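Local coordinates for laminin subunit ALPHA-1 (Mus musculus, PDB 2JD4), which belongs to the basement membrane protein laminin-111 and, through its metal-binding LG4-5 domain pair, probably attaches laminin to receptors at the cell surface, at residues G20-G25 with S188-C193; I51-S56 with I165-G170; G207-V212 with Q371-H376. The protein carries 4 engineered substitutions. One frame throughout, in Å; residues are numbered along the deposited sequence.

Contact 1 of 3, residues G20-G25 with S188-C193; sequences GAHQFG and SAVDRC
Q23 and D191 form a single antiparallel hydrogen-bonded bridge at the edge of the first laminin G beta sandwich, where the short strand 22-23 meets the loop leaving strand 186-188. The bond from Q23 N to D191 O is 2.9 Å and nearly straight at 175°, although the N-H comes in from above the carbonyl plane. Its return mate, D191 N to Q23 O, is weak at 3.3 Å. V190 sets its two methyls against the two rings on one side of the strand. CG1, anti to the backbone N (chi1 176°), lies 3.8 Å from H22 ND1, while the other branch, CG2, sits beside F24 CE2; all three side chains also touch L32 of strand 31-35. On the other side of the bridge, the Q23 chain bends at CD (chi2 79°), and its NE2 lies 3.6 Å from C193 SG. That sulfur also touches A21 CB and is disulfide-bonded to C168 of strand 167-174, the neighbour of 22-23 in the sheet. Further out, D191 folds its carboxylate back on its own chain, OD2 accepting from R192 N on the anti side, and the R192 guanidinium makes a cation-pi contact with Y17. A water spans the far end, giving a hydrogen to A21 O at 2.9 Å and accepting one from C193 N at 2.8 Å.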
ATOM      1  N   GLY A  20       1.717 -15.282  15.145  1.00 20.43           N
ATOM      2  CA  GLY A  20       0.264 -15.283  15.152  1.00 23.05           C
ATOM      3  C   GLY A  20      -0.386 -13.989  14.690  1.00 25.73           C
ATOM      4  O   GLY A  20      -1.402 -13.557  15.247  1.00 26.89           O
ATOM      5  N   ALA A  21       0.209 -13.357  13.687  1.00 19.54           N
ATOM      6  CA  ALA A  21      -0.345 -12.122  13.149  1.00 18.72           C
ATOM      7  C   ALA A  21      -0.195 -12.182  11.639  1.00 19.62           C
ATOM      8  O   ALA A  21       0.706 -12.859  11.130  1.00 17.53           O
ATOM      9  CB  ALA A  21       0.395 -10.915  13.708  1.00 15.97           C
ATOM     10  N   HIS A  22      -1.068 -11.480  10.923  1.00 12.68           N
ATOM     11  CA  HIS A  22      -1.000 -11.483   9.467  1.00 14.69           C
ATOM     12  C   HIS A  22      -1.008 -10.069   8.881  1.00 15.20           C
ATOM     13  O   HIS A  22      -1.725  -9.189   9.362  1.00 14.87           O
ATOM     14  CB  HIS A  22      -2.182 -12.286   8.901  1.00 16.28           C
ATOM     15  CG  HIS A  22      -2.206 -13.718   9.345  1.00 21.16           C
ATOM     16  ND1 HIS A  22      -1.555 -14.722   8.661  1.00 24.54           N
ATOM     17  CD2 HIS A  22      -2.788 -14.310  10.414  1.00 18.39           C
ATOM     18  CE1 HIS A  22      -1.737 -15.870   9.288  1.00 24.40           C
ATOM     19  NE2 HIS A  22      -2.481 -15.648  10.356  1.00 21.89           N
ATOM     20  N   GLN A  23      -0.208  -9.863   7.837  1.00 14.73           N
ATOM     21  CA  GLN A  23      -0.142  -8.572   7.167  1.00 17.05           C
ATOM     22  C   GLN A  23      -0.982  -8.660   5.895  1.00 16.69           C
ATOM     23  O   GLN A  23      -0.790  -9.566   5.090  1.00 14.04           O
ATOM     24  CB  GLN A  23       1.301  -8.221   6.779  1.00 18.99           C
ATOM     25  CG  GLN A  23       1.435  -6.874   6.052  1.00 16.65           C
ATOM     26  CD  GLN A  23       1.383  -5.682   6.994  1.00 22.70           C
ATOM     27  OE1 GLN A  23       1.264  -4.538   6.554  1.00 26.75           O
ATOM     28  NE2 GLN A  23       1.486  -5.944   8.296  1.00 23.81           N
ATOM     29  N   PHE A  24      -1.905  -7.721   5.721  1.00 15.49           N
ATOM     30  CA  PHE A  24      -2.749  -7.695   4.535  1.00 15.79           C
ATOM     31  C   PHE A  24      -2.404  -6.464   3.691  1.00 15.31           C
ATOM     32  O   PHE A  24      -1.495  -5.705   4.026  1.00 13.23           O
ATOM     33  CB  PHE A  24      -4.232  -7.676   4.934  1.00 13.47           C
ATOM     34  CG  PHE A  24      -4.659  -8.879   5.726  1.00 13.10           C
ATOM     35  CD1 PHE A  24      -4.533  -8.894   7.113  1.00 13.82           C
ATOM     36  CD2 PHE A  24      -5.161 -10.011   5.083  1.00 11.96           C
ATOM     37  CE1 PHE A  24      -4.901 -10.025   7.855  1.00 13.94           C
ATOM     38  CE2 PHE A  24      -5.530 -11.142   5.808  1.00 15.55           C
ATOM     39  CZ  PHE A  24      -5.398 -11.148   7.200  1.00 14.18           C
ATOM     40  N   GLY A  25      -3.123  -6.275   2.590  1.00 14.45           N
ATOM     41  CA  GLY A  25      -2.857  -5.128   1.738  1.00 15.07           C
ATOM     42  C   GLY A  25      -1.661  -5.251   0.800  1.00 15.43           C
ATOM     43  O   GLY A  25      -1.331  -4.289   0.110  1.00 15.91           O
ATOM     44  N   SER A 188      -5.201 -15.731   0.001  1.00 17.72           N
ATOM     45  CA  SER A 188      -4.435 -15.218  -1.112  1.00 21.24           C
ATOM     46  C   SER A 188      -3.562 -14.050  -0.698  1.00 18.79           C
ATOM     47  O   SER A 188      -4.003 -13.159   0.025  1.00 17.85           O
ATOM     48  CB  SER A 188      -5.364 -14.788  -2.254  1.00 23.84           C
ATOM     49  OG  SER A 188      -4.622 -14.152  -3.282  1.00 30.61           O
ATOM     50  N   ALA A 189      -2.308 -14.097  -1.140  1.00 17.07           N
ATOM     51  CA  ALA A 189      -1.319 -13.048  -0.910  1.00 18.88           C
ATOM     52  C   ALA A 189      -1.172 -12.468   0.489  1.00 16.68           C
ATOM     53  O   ALA A 189      -1.131 -11.249   0.653  1.00 15.91           O
ATOM     54  CB  ALA A 189      -1.561 -11.906  -1.908  1.00 16.18           C
ATOM     55  N   VAL A 190      -1.078 -13.320   1.500  1.00 15.75           N
ATOM     56  CA  VAL A 190      -0.909 -12.829   2.858  1.00 17.21           C
ATOM     57  C   VAL A 190       0.557 -13.031   3.265  1.00 20.97           C
ATOM     58  O   VAL A 190       1.237 -13.909   2.732  1.00 23.07           O
ATOM     59  CB  VAL A 190      -1.846 -13.581   3.830  1.00 18.86           C
ATOM     60  CG1 VAL A 190      -1.587 -13.143   5.256  1.00 21.50           C
ATOM     61  CG2 VAL A 190      -3.306 -13.282   3.464  1.00 20.46           C
ATOM     62  N   ASP A 191       1.055 -12.205   4.183  1.00 18.42           N
ATOM     63  CA  ASP A 191       2.440 -12.344   4.639  1.00 18.36           C
ATOM     64  C   ASP A 191       2.526 -12.070   6.144  1.00 19.99           C
ATOM     65  O   ASP A 191       1.498 -11.908   6.811  1.00 15.87           O
ATOM     66  CB  ASP A 191       3.347 -11.387   3.859  1.00 21.97           C
ATOM     67  CG  ASP A 191       4.724 -11.978   3.575  1.00 26.74           C
ATOM     68  OD1 ASP A 191       5.325 -11.597   2.550  1.00 24.44           O
ATOM     69  OD2 ASP A 191       5.210 -12.815   4.370  1.00 27.85           O
ATOM     70  N   ARG A 192       3.746 -12.022   6.672  1.00 19.59           N
ATOM     71  CA  ARG A 192       3.975 -11.783   8.099  1.00 18.05           C
ATOM     72  C   ARG A 192       4.207 -10.311   8.402  1.00 16.38           C
ATOM     73  O   ARG A 192       4.554  -9.536   7.514  1.00 17.71           O
ATOM     74  CB  ARG A 192       5.185 -12.595   8.559  1.00 21.60           C
ATOM     75  CG  ARG A 192       5.129 -14.042   8.117  1.00 25.63           C
ATOM     76  CD  ARG A 192       6.515 -14.552   7.761  1.00 35.09           C
ATOM     77  NE  ARG A 192       7.094 -15.357   8.824  1.00 35.97           N
ATOM     78  CZ  ARG A 192       8.310 -15.889   8.775  1.00 33.88           C
ATOM     79  NH1 ARG A 192       9.081 -15.695   7.717  1.00 32.48           N
ATOM     80  NH2 ARG A 192       8.745 -16.632   9.779  1.00 35.43           N
ATOM     81  N   CYS A 193       4.017  -9.928   9.664  1.00 15.16           N
ATOM     82  CA  CYS A 193       4.204  -8.546  10.082  1.00 18.34           C
ATOM     83  C   CYS A 193       5.536  -8.362  10.792  1.00 18.85           C
ATOM     84  O   CYS A 193       5.953  -9.223  11.566  1.00 18.98           O
ATOM     85  CB  CYS A 193       3.121  -8.130  11.071  1.00 20.31           C
ATOM     86  SG  CYS A 193       1.435  -8.664  10.685  1.00 20.95           S
TER
HETATM   87  O   HOH W   1       3.474 -12.031  11.370  1.00 16.08           O

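Contact 2 of 3, residues I51-S56 with I165-G170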
ATOM      1  N   ILE A  51      -5.553  -4.280  15.630  1.00 19.76           N
ATOM      2  CA  ILE A  51      -5.050  -3.841  14.343  1.00 18.70           C
ATOM      3  C   ILE A  51      -3.961  -2.783  14.462  1.00 17.62           C
ATOM      4  O   ILE A  51      -3.924  -2.011  15.417  1.00 19.54           O
ATOM      5  CB  ILE A  51      -6.223  -3.307  13.484  1.00 19.51           C
ATOM      6  CG1 ILE A  51      -5.767  -3.044  12.047  1.00 17.01           C
ATOM      7  CG2 ILE A  51      -6.791  -2.049  14.123  1.00 19.99           C
ATOM      8  CD1 ILE A  51      -6.924  -2.845  11.078  1.00 22.46           C
ATOM      9  N   ARG A  52      -3.059  -2.778  13.486  1.00 15.85           N
ATOM     10  CA  ARG A  52      -1.948  -1.831  13.435  1.00 16.57           C
ATOM     11  C   ARG A  52      -1.795  -1.417  11.971  1.00 15.98           C
ATOM     12  O   ARG A  52      -1.608  -2.273  11.102  1.00 13.20           O
ATOM     13  CB  ARG A  52      -0.666  -2.500  13.922  1.00 15.69           C
ATOM     14  CG  ARG A  52       0.545  -1.610  13.839  1.00 19.48           C
ATOM     15  CD  ARG A  52       1.648  -2.334  13.104  1.00 29.33           C
ATOM     16  NE  ARG A  52       2.599  -2.930  14.014  1.00 26.33           N
ATOM     17  CZ  ARG A  52       3.551  -3.777  13.646  1.00 24.91           C
ATOM     18  NH1 ARG A  52       3.677  -4.140  12.375  1.00 21.72           N
ATOM     19  NH2 ARG A  52       4.381  -4.251  14.558  1.00 19.19           N
ATOM     20  N   THR A  53      -1.841  -0.116  11.701  1.00 18.03           N
ATOM     21  CA  THR A  53      -1.768   0.356  10.317  1.00 19.19           C
ATOM     22  C   THR A  53      -1.370   1.828  10.130  1.00 19.02           C
ATOM     23  O   THR A  53      -1.461   2.636  11.051  1.00 16.60           O
ATOM     24  CB  THR A  53      -3.142   0.151   9.647  1.00 19.31           C
ATOM     25  OG1 THR A  53      -3.093   0.571   8.281  1.00 19.81           O
ATOM     26  CG2 THR A  53      -4.211   0.958  10.388  1.00 15.63           C
ATOM     27  N   PHE A  54      -0.928   2.160   8.918  1.00 20.32           N
ATOM     28  CA  PHE A  54      -0.560   3.531   8.555  1.00 19.38           C
ATOM     29  C   PHE A  54      -1.486   3.951   7.406  1.00 22.09           C
ATOM     30  O   PHE A  54      -1.464   5.100   6.966  1.00 16.95           O
ATOM     31  CB  PHE A  54       0.887   3.617   8.042  1.00 22.36           C
ATOM     32  CG  PHE A  54       1.941   3.404   9.098  1.00 21.92           C
ATOM     33  CD1 PHE A  54       2.607   2.185   9.200  1.00 19.53           C
ATOM     34  CD2 PHE A  54       2.299   4.440   9.957  1.00 17.88           C
ATOM     35  CE1 PHE A  54       3.621   2.002  10.139  1.00 23.23           C
ATOM     36  CE2 PHE A  54       3.311   4.270  10.900  1.00 23.38           C
ATOM     37  CZ  PHE A  54       3.974   3.050  10.992  1.00 20.90           C
ATOM     38  N   ALA A  55      -2.300   3.007   6.931  1.00 20.29           N
ATOM     39  CA  ALA A  55      -3.188   3.245   5.796  1.00 21.26           C
ATOM     40  C   ALA A  55      -4.380   4.160   6.037  1.00 18.17           C
ATOM     41  O   ALA A  55      -4.802   4.381   7.165  1.00 19.53           O
ATOM     42  CB  ALA A  55      -3.677   1.905   5.245  1.00 22.55           C
ATOM     43  N   SER A  56      -4.938   4.685   4.956  1.00 19.11           N
ATOM     44  CA  SER A  56      -6.089   5.562   5.091  1.00 20.76           C
ATOM     45  C   SER A  56      -7.393   4.826   4.784  1.00 19.41           C
ATOM     46  O   SER A  56      -8.453   5.230   5.256  1.00 21.65           O
ATOM     47  CB  SER A  56      -5.946   6.780   4.169  1.00 19.88           C
ATOM     48  OG  SER A  56      -6.093   6.406   2.809  1.00 29.13           O
ATOM     49  N   ILE A 165      -7.119  -4.090   3.189  1.00 14.76           N
ATOM     50  CA  ILE A 165      -6.547  -3.109   4.113  1.00 15.04           C
ATOM     51  C   ILE A 165      -5.043  -3.353   4.321  1.00 15.11           C
ATOM     52  O   ILE A 165      -4.633  -4.473   4.616  1.00 13.17           O
ATOM     53  CB  ILE A 165      -7.263  -3.175   5.503  1.00 15.83           C
ATOM     54  CG1 ILE A 165      -6.671  -2.147   6.472  1.00 23.39           C
ATOM     55  CG2 ILE A 165      -7.118  -4.561   6.108  1.00 21.39           C
ATOM     56  CD1 ILE A 165      -7.160  -0.742   6.254  1.00 23.44           C
ATOM     57  N   PRO A 166      -4.205  -2.312   4.144  1.00 14.38           N
ATOM     58  CA  PRO A 166      -2.759  -2.475   4.338  1.00 16.79           C
ATOM     59  C   PRO A 166      -2.501  -2.393   5.837  1.00 16.19           C
ATOM     60  O   PRO A 166      -2.226  -1.316   6.363  1.00 17.78           O
ATOM     61  CB  PRO A 166      -2.159  -1.269   3.601  1.00 16.78           C
ATOM     62  CG  PRO A 166      -3.248  -0.849   2.647  1.00 15.29           C
ATOM     63  CD  PRO A 166      -4.485  -1.029   3.475  1.00 14.05           C
ATOM     64  N   ALA A 167      -2.613  -3.524   6.526  1.00 15.67           N
ATOM     65  CA  ALA A 167      -2.410  -3.536   7.969  1.00 16.21           C
ATOM     66  C   ALA A 167      -2.118  -4.932   8.493  1.00 15.48           C
ATOM     67  O   ALA A 167      -2.352  -5.927   7.806  1.00 14.29           O
ATOM     68  CB  ALA A 167      -3.659  -2.986   8.673  1.00 15.62           C
ATOM     69  N   CYS A 168      -1.623  -4.980   9.725  1.00 14.00           N
ATOM     70  CA  CYS A 168      -1.328  -6.229  10.408  1.00 13.94           C
ATOM     71  C   CYS A 168      -2.502  -6.483  11.340  1.00 15.61           C
ATOM     72  O   CYS A 168      -2.947  -5.579  12.046  1.00 15.69           O
ATOM     73  CB  CYS A 168      -0.050  -6.106  11.236  1.00 16.70           C
ATOM     74  SG  CYS A 168       0.383  -7.657  12.092  1.00 22.37           S
ATOM     75  N   ILE A 169      -3.009  -7.707  11.339  1.00 14.06           N
ATOM     76  CA  ILE A 169      -4.128  -8.047  12.203  1.00 17.92           C
ATOM     77  C   ILE A 169      -3.756  -9.237  13.082  1.00 14.31           C
ATOM     78  O   ILE A 169      -3.234 -10.236  12.599  1.00 18.53           O
ATOM     79  CB  ILE A 169      -5.386  -8.396  11.385  1.00 16.53           C
ATOM     80  CG1 ILE A 169      -5.798  -7.199  10.523  1.00 18.43           C
ATOM     81  CG2 ILE A 169      -6.534  -8.747  12.325  1.00 18.36           C
ATOM     82  CD1 ILE A 169      -7.022  -7.465   9.648  1.00 15.73           C
ATOM     83  N   GLY A 170      -4.008  -9.108  14.377  1.00 16.65           N
ATOM     84  CA  GLY A 170      -3.694 -10.181  15.294  1.00 16.77           C
ATOM     85  C   GLY A 170      -4.855 -11.150  15.396  1.00 17.99           C
ATOM     86  O   GLY A 170      -5.488 -11.490  14.394  1.00 16.69           O
TER
HETATM   87  O   HOH W   2      -0.022   0.494   6.931  1.00 27.90           O
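P166 O is gripped twice: by the hydroxyl of T53, whose OG1 donates to it over 2.8 Å, and by a water that also accepts from F54 N. The hydroxyl comes in tilted 31° from the carbonyl plane. The same T53 OG1 accepts from A55 N at 2.9 Å, making an ST turn, so one hydroxyl both shapes a turn in its own segment and reaches across to the other. OG1 stands anti to the backbone N (chi1 -178°), which turns it to P166 while T53 CB presses on A167 CB at 3.3 Å, tighter than usual carbon contact. An alanine here would probably leave P166 O with the water but without its hydroxyl donor, and leave A55 N without the acceptor that shapes the turn. P166 itself is the centre of an inverse gamma turn, and its ring atom CD packs on A55 CB at 3.5 Å.

Beyond the turns the two chains pair as antiparallel strands. R52 and C168 are the hydrogen-bonded pair, C168 N to R52 O at 3.0 Å and R52 N to C168 O at 3.2 Å. I51 faces I169 in a non-hydrogen-bonded pair, and its CG1 also lies 4.0 Å from A167 CB on the same face of the sheet. On the opposite face R52 passes C168 and W105, and its NH2 bonds to Y194 O. Strand 44-53 thus lies between 106-113 and 167-174 in one antiparallel sheet of the laminin G sandwich, and 167-174 in turn pairs with the short strand 22-23.

Contact 3 of 3, residues G207-V212 with Q371-H376; sequences GYAALV and QGVFPH
G207 and Y208 press close against Q371 at one end of this contact. Two backbone bonds join Y208 and Q371 as an antiparallel hydrogen-bonded pair: Q371 N reaches Y208 O at 2.9 Å with an N-H...O angle of 163°, whereas Y208 N meets Q371 O at the same length but bent to 132°. G207 CA sits 3.2 Å from Q371 O in a CA-H...O contact. A side chain at G207 would run straight into that oxygen, so the tight fit demands glycine. Next to the pair, V373 drops its methyl CG2 onto the backbone of strand 207-212, 3.5 Å from Y208 O, and it also faces A209 CB at 4.3 Å. F203 and T201 of strand 201-204 back the same valine.

The other side is looser and more open. The Q371 side chain runs alongside the tyrosine, its amide plane turned 42° from the ring. The touch is made by Q371 CG, 3.7 Å from Y208 OH. D369 holds both polar ends, one carboxylate oxygen taking Y208 OH and the other Q371 NE2. At the corner a water accepts from G207 N and donates to G372 O, filling in where the direct backbone pairing stops. G372, with positive phi, lets the chain turn there, and beyond it V373-F374 leaves 207-212 to pair with 201-204. By turning this glycine corner the strand passes from one sheet or face to another in the second laminin G domain, a beta sandwich of the concanavalin clan.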
ATOM      1  N   GLY A 207      13.773  -7.634  -7.176  1.00 22.07           N
ATOM      2  CA  GLY A 207      12.841  -7.479  -8.279  1.00 20.73           C
ATOM      3  C   GLY A 207      12.330  -6.094  -8.637  1.00 20.16           C
ATOM      4  O   GLY A 207      13.114  -5.167  -8.823  1.00 18.21           O
ATOM      5  N   TYR A 208      11.007  -5.958  -8.724  1.00 18.45           N
ATOM      6  CA  TYR A 208      10.383  -4.691  -9.115  1.00 18.07           C
ATOM      7  C   TYR A 208       8.864  -4.761  -8.977  1.00 18.05           C
ATOM      8  O   TYR A 208       8.298  -5.808  -8.654  1.00 20.87           O
ATOM      9  CB  TYR A 208      10.701  -4.424 -10.589  1.00 19.54           C
ATOM     10  CG  TYR A 208      10.189  -5.545 -11.465  1.00 17.87           C
ATOM     11  CD1 TYR A 208       8.891  -5.523 -11.969  1.00 19.90           C
ATOM     12  CD2 TYR A 208      10.955  -6.687 -11.680  1.00 21.04           C
ATOM     13  CE1 TYR A 208       8.365  -6.611 -12.653  1.00 22.71           C
ATOM     14  CE2 TYR A 208      10.438  -7.782 -12.364  1.00 21.37           C
ATOM     15  CZ  TYR A 208       9.145  -7.741 -12.841  1.00 19.99           C
ATOM     16  OH  TYR A 208       8.612  -8.842 -13.473  1.00 21.82           O
ATOM     17  N   ALA A 209       8.211  -3.635  -9.244  1.00 18.60           N
ATOM     18  CA  ALA A 209       6.755  -3.558  -9.223  1.00 19.09           C
ATOM     19  C   ALA A 209       6.370  -2.819 -10.501  1.00 18.03           C
ATOM     20  O   ALA A 209       6.954  -1.780 -10.807  1.00 19.26           O
ATOM     21  CB  ALA A 209       6.275  -2.790  -8.009  1.00 20.16           C
ATOM     22  N   ALA A 210       5.418  -3.365 -11.257  1.00 16.75           N
ATOM     23  CA  ALA A 210       4.966  -2.734 -12.505  1.00 18.79           C
ATOM     24  C   ALA A 210       3.505  -2.288 -12.386  1.00 18.20           C
ATOM     25  O   ALA A 210       2.633  -3.079 -12.015  1.00 20.03           O
ATOM     26  CB  ALA A 210       5.133  -3.701 -13.682  1.00 15.35           C
ATOM     27  N   LEU A 211       3.252  -1.022 -12.709  1.00 16.21           N
ATOM     28  CA  LEU A 211       1.914  -0.424 -12.620  1.00 20.65           C
ATOM     29  C   LEU A 211       1.387   0.156 -13.946  1.00 21.71           C
ATOM     30  O   LEU A 211       2.160   0.521 -14.834  1.00 19.71           O
ATOM     31  CB  LEU A 211       1.930   0.702 -11.576  1.00 23.35           C
ATOM     32  CG  LEU A 211       1.969   0.391 -10.073  1.00 29.70           C
ATOM     33  CD1 LEU A 211       2.984  -0.680  -9.759  1.00 31.88           C
ATOM     34  CD2 LEU A 211       2.290   1.674  -9.320  1.00 31.45           C
ATOM     35  N   VAL A 212       0.064   0.263 -14.049  1.00 23.47           N
ATOM     36  CA  VAL A 212      -0.599   0.811 -15.232  1.00 25.85           C
ATOM     37  C   VAL A 212      -0.329  -0.031 -16.473  1.00 28.02           C
ATOM     38  O   VAL A 212       0.399   0.380 -17.383  1.00 29.11           O
ATOM     39  CB  VAL A 212      -0.150   2.260 -15.512  1.00 26.99           C
ATOM     40  CG1 VAL A 212      -1.111   2.914 -16.502  1.00 29.45           C
ATOM     41  CG2 VAL A 212      -0.101   3.058 -14.217  1.00 31.11           C
ATOM     42  N   GLN A 371       7.480  -8.494  -7.914  1.00 22.78           N
ATOM     43  CA  GLN A 371       8.530  -9.446  -7.551  1.00 26.98           C
ATOM     44  C   GLN A 371       9.459  -8.837  -6.498  1.00 24.16           C
ATOM     45  O   GLN A 371      10.056  -7.786  -6.729  1.00 24.77           O
ATOM     46  CB  GLN A 371       9.368  -9.820  -8.782  1.00 31.43           C
ATOM     47  CG  GLN A 371       8.574 -10.258 -10.010  1.00 38.16           C
ATOM     48  CD  GLN A 371       7.794 -11.539  -9.788  1.00 45.39           C
ATOM     49  OE1 GLN A 371       8.322 -12.519  -9.256  1.00 48.18           O
ATOM     50  NE2 GLN A 371       6.532 -11.544 -10.210  1.00 47.74           N
ATOM     51  N   GLY A 372       9.588  -9.495  -5.350  1.00 21.26           N
ATOM     52  CA  GLY A 372      10.466  -8.981  -4.310  1.00 19.02           C
ATOM     53  C   GLY A 372      10.110  -7.603  -3.779  1.00 17.04           C
ATOM     54  O   GLY A 372      10.988  -6.849  -3.357  1.00 16.36           O
ATOM     55  N   VAL A 373       8.822  -7.274  -3.794  1.00 15.45           N
ATOM     56  CA  VAL A 373       8.333  -5.983  -3.306  1.00 15.29           C
ATOM     57  C   VAL A 373       7.137  -6.257  -2.400  1.00 16.19           C
ATOM     58  O   VAL A 373       6.311  -7.114  -2.710  1.00 15.87           O
ATOM     59  CB  VAL A 373       7.889  -5.071  -4.472  1.00 17.14           C
ATOM     60  CG1 VAL A 373       7.351  -3.749  -3.931  1.00 13.40           C
ATOM     61  CG2 VAL A 373       9.064  -4.832  -5.409  1.00 15.68           C
ATOM     62  N   PHE A 374       7.039  -5.521  -1.295  1.00 14.49           N
ATOM     63  CA  PHE A 374       5.972  -5.731  -0.320  1.00 13.87           C
ATOM     64  C   PHE A 374       5.254  -4.418   0.007  1.00 13.80           C
ATOM     65  O   PHE A 374       5.521  -3.775   1.015  1.00 13.41           O
ATOM     66  CB  PHE A 374       6.586  -6.367   0.934  1.00 16.79           C
ATOM     67  CG  PHE A 374       7.458  -7.568   0.629  1.00 15.97           C
ATOM     68  CD1 PHE A 374       8.770  -7.398   0.189  1.00 17.63           C
ATOM     69  CD2 PHE A 374       6.953  -8.853   0.725  1.00 17.23           C
ATOM     70  CE1 PHE A 374       9.560  -8.496  -0.152  1.00 21.38           C
ATOM     71  CE2 PHE A 374       7.733  -9.962   0.385  1.00 19.81           C
ATOM     72  CZ  PHE A 374       9.040  -9.780  -0.055  1.00 22.34           C
ATOM     73  N   PRO A 375       4.307  -4.016  -0.853  1.00 17.57           N
ATOM     74  CA  PRO A 375       3.557  -2.773  -0.667  1.00 17.11           C
ATOM     75  C   PRO A 375       2.967  -2.509   0.703  1.00 17.93           C
ATOM     76  O   PRO A 375       2.267  -3.354   1.265  1.00 17.29           O
ATOM     77  CB  PRO A 375       2.493  -2.823  -1.771  1.00 21.05           C
ATOM     78  CG  PRO A 375       2.383  -4.253  -2.108  1.00 25.94           C
ATOM     79  CD  PRO A 375       3.781  -4.785  -1.994  1.00 19.18           C
ATOM     80  N   HIS A 376       3.292  -1.330   1.230  1.00 14.01           N
ATOM     81  CA  HIS A 376       2.800  -0.848   2.514  1.00 17.93           C
ATOM     82  C   HIS A 376       3.430  -1.488   3.748  1.00 19.09           C
ATOM     83  O   HIS A 376       3.119  -1.093   4.873  1.00 19.79           O
ATOM     84  CB  HIS A 376       1.268  -0.984   2.566  1.00 15.29           C
ATOM     85  CG  HIS A 376       0.565  -0.284   1.439  1.00 20.91           C
ATOM     86  ND1 HIS A 376       0.629   1.080   1.253  1.00 19.74           N
ATOM     87  CD2 HIS A 376      -0.202  -0.764   0.431  1.00 20.46           C
ATOM     88  CE1 HIS A 376      -0.066   1.411   0.177  1.00 20.00           C
ATOM     89  NE2 HIS A 376      -0.581   0.310  -0.340  1.00 20.09           N
TER
HETATM   90  O   HOH W   3      13.097  -5.961  -4.863  1.00 20.27           O

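From the N terminus, strand 22-23 is the first piece used: contact 1 brings it against 188-193, closing a loop that spans most of the first laminin G domain. Contact 2, joining 51-56 with 165-170, is nested inside that loop. The two meet directly, through the C168-C193 disulfide and through strand 22-23 pairing with 167-174. Contact 3 follows in series, opening at 207 and closing at 371-376 to bring the start and end of the second domain together. Its last residues meet the first domain: H376 CB packs on P166 CB at 3.6 Å, and F374 touches D191, so all three contacts gather near the interface between the domains.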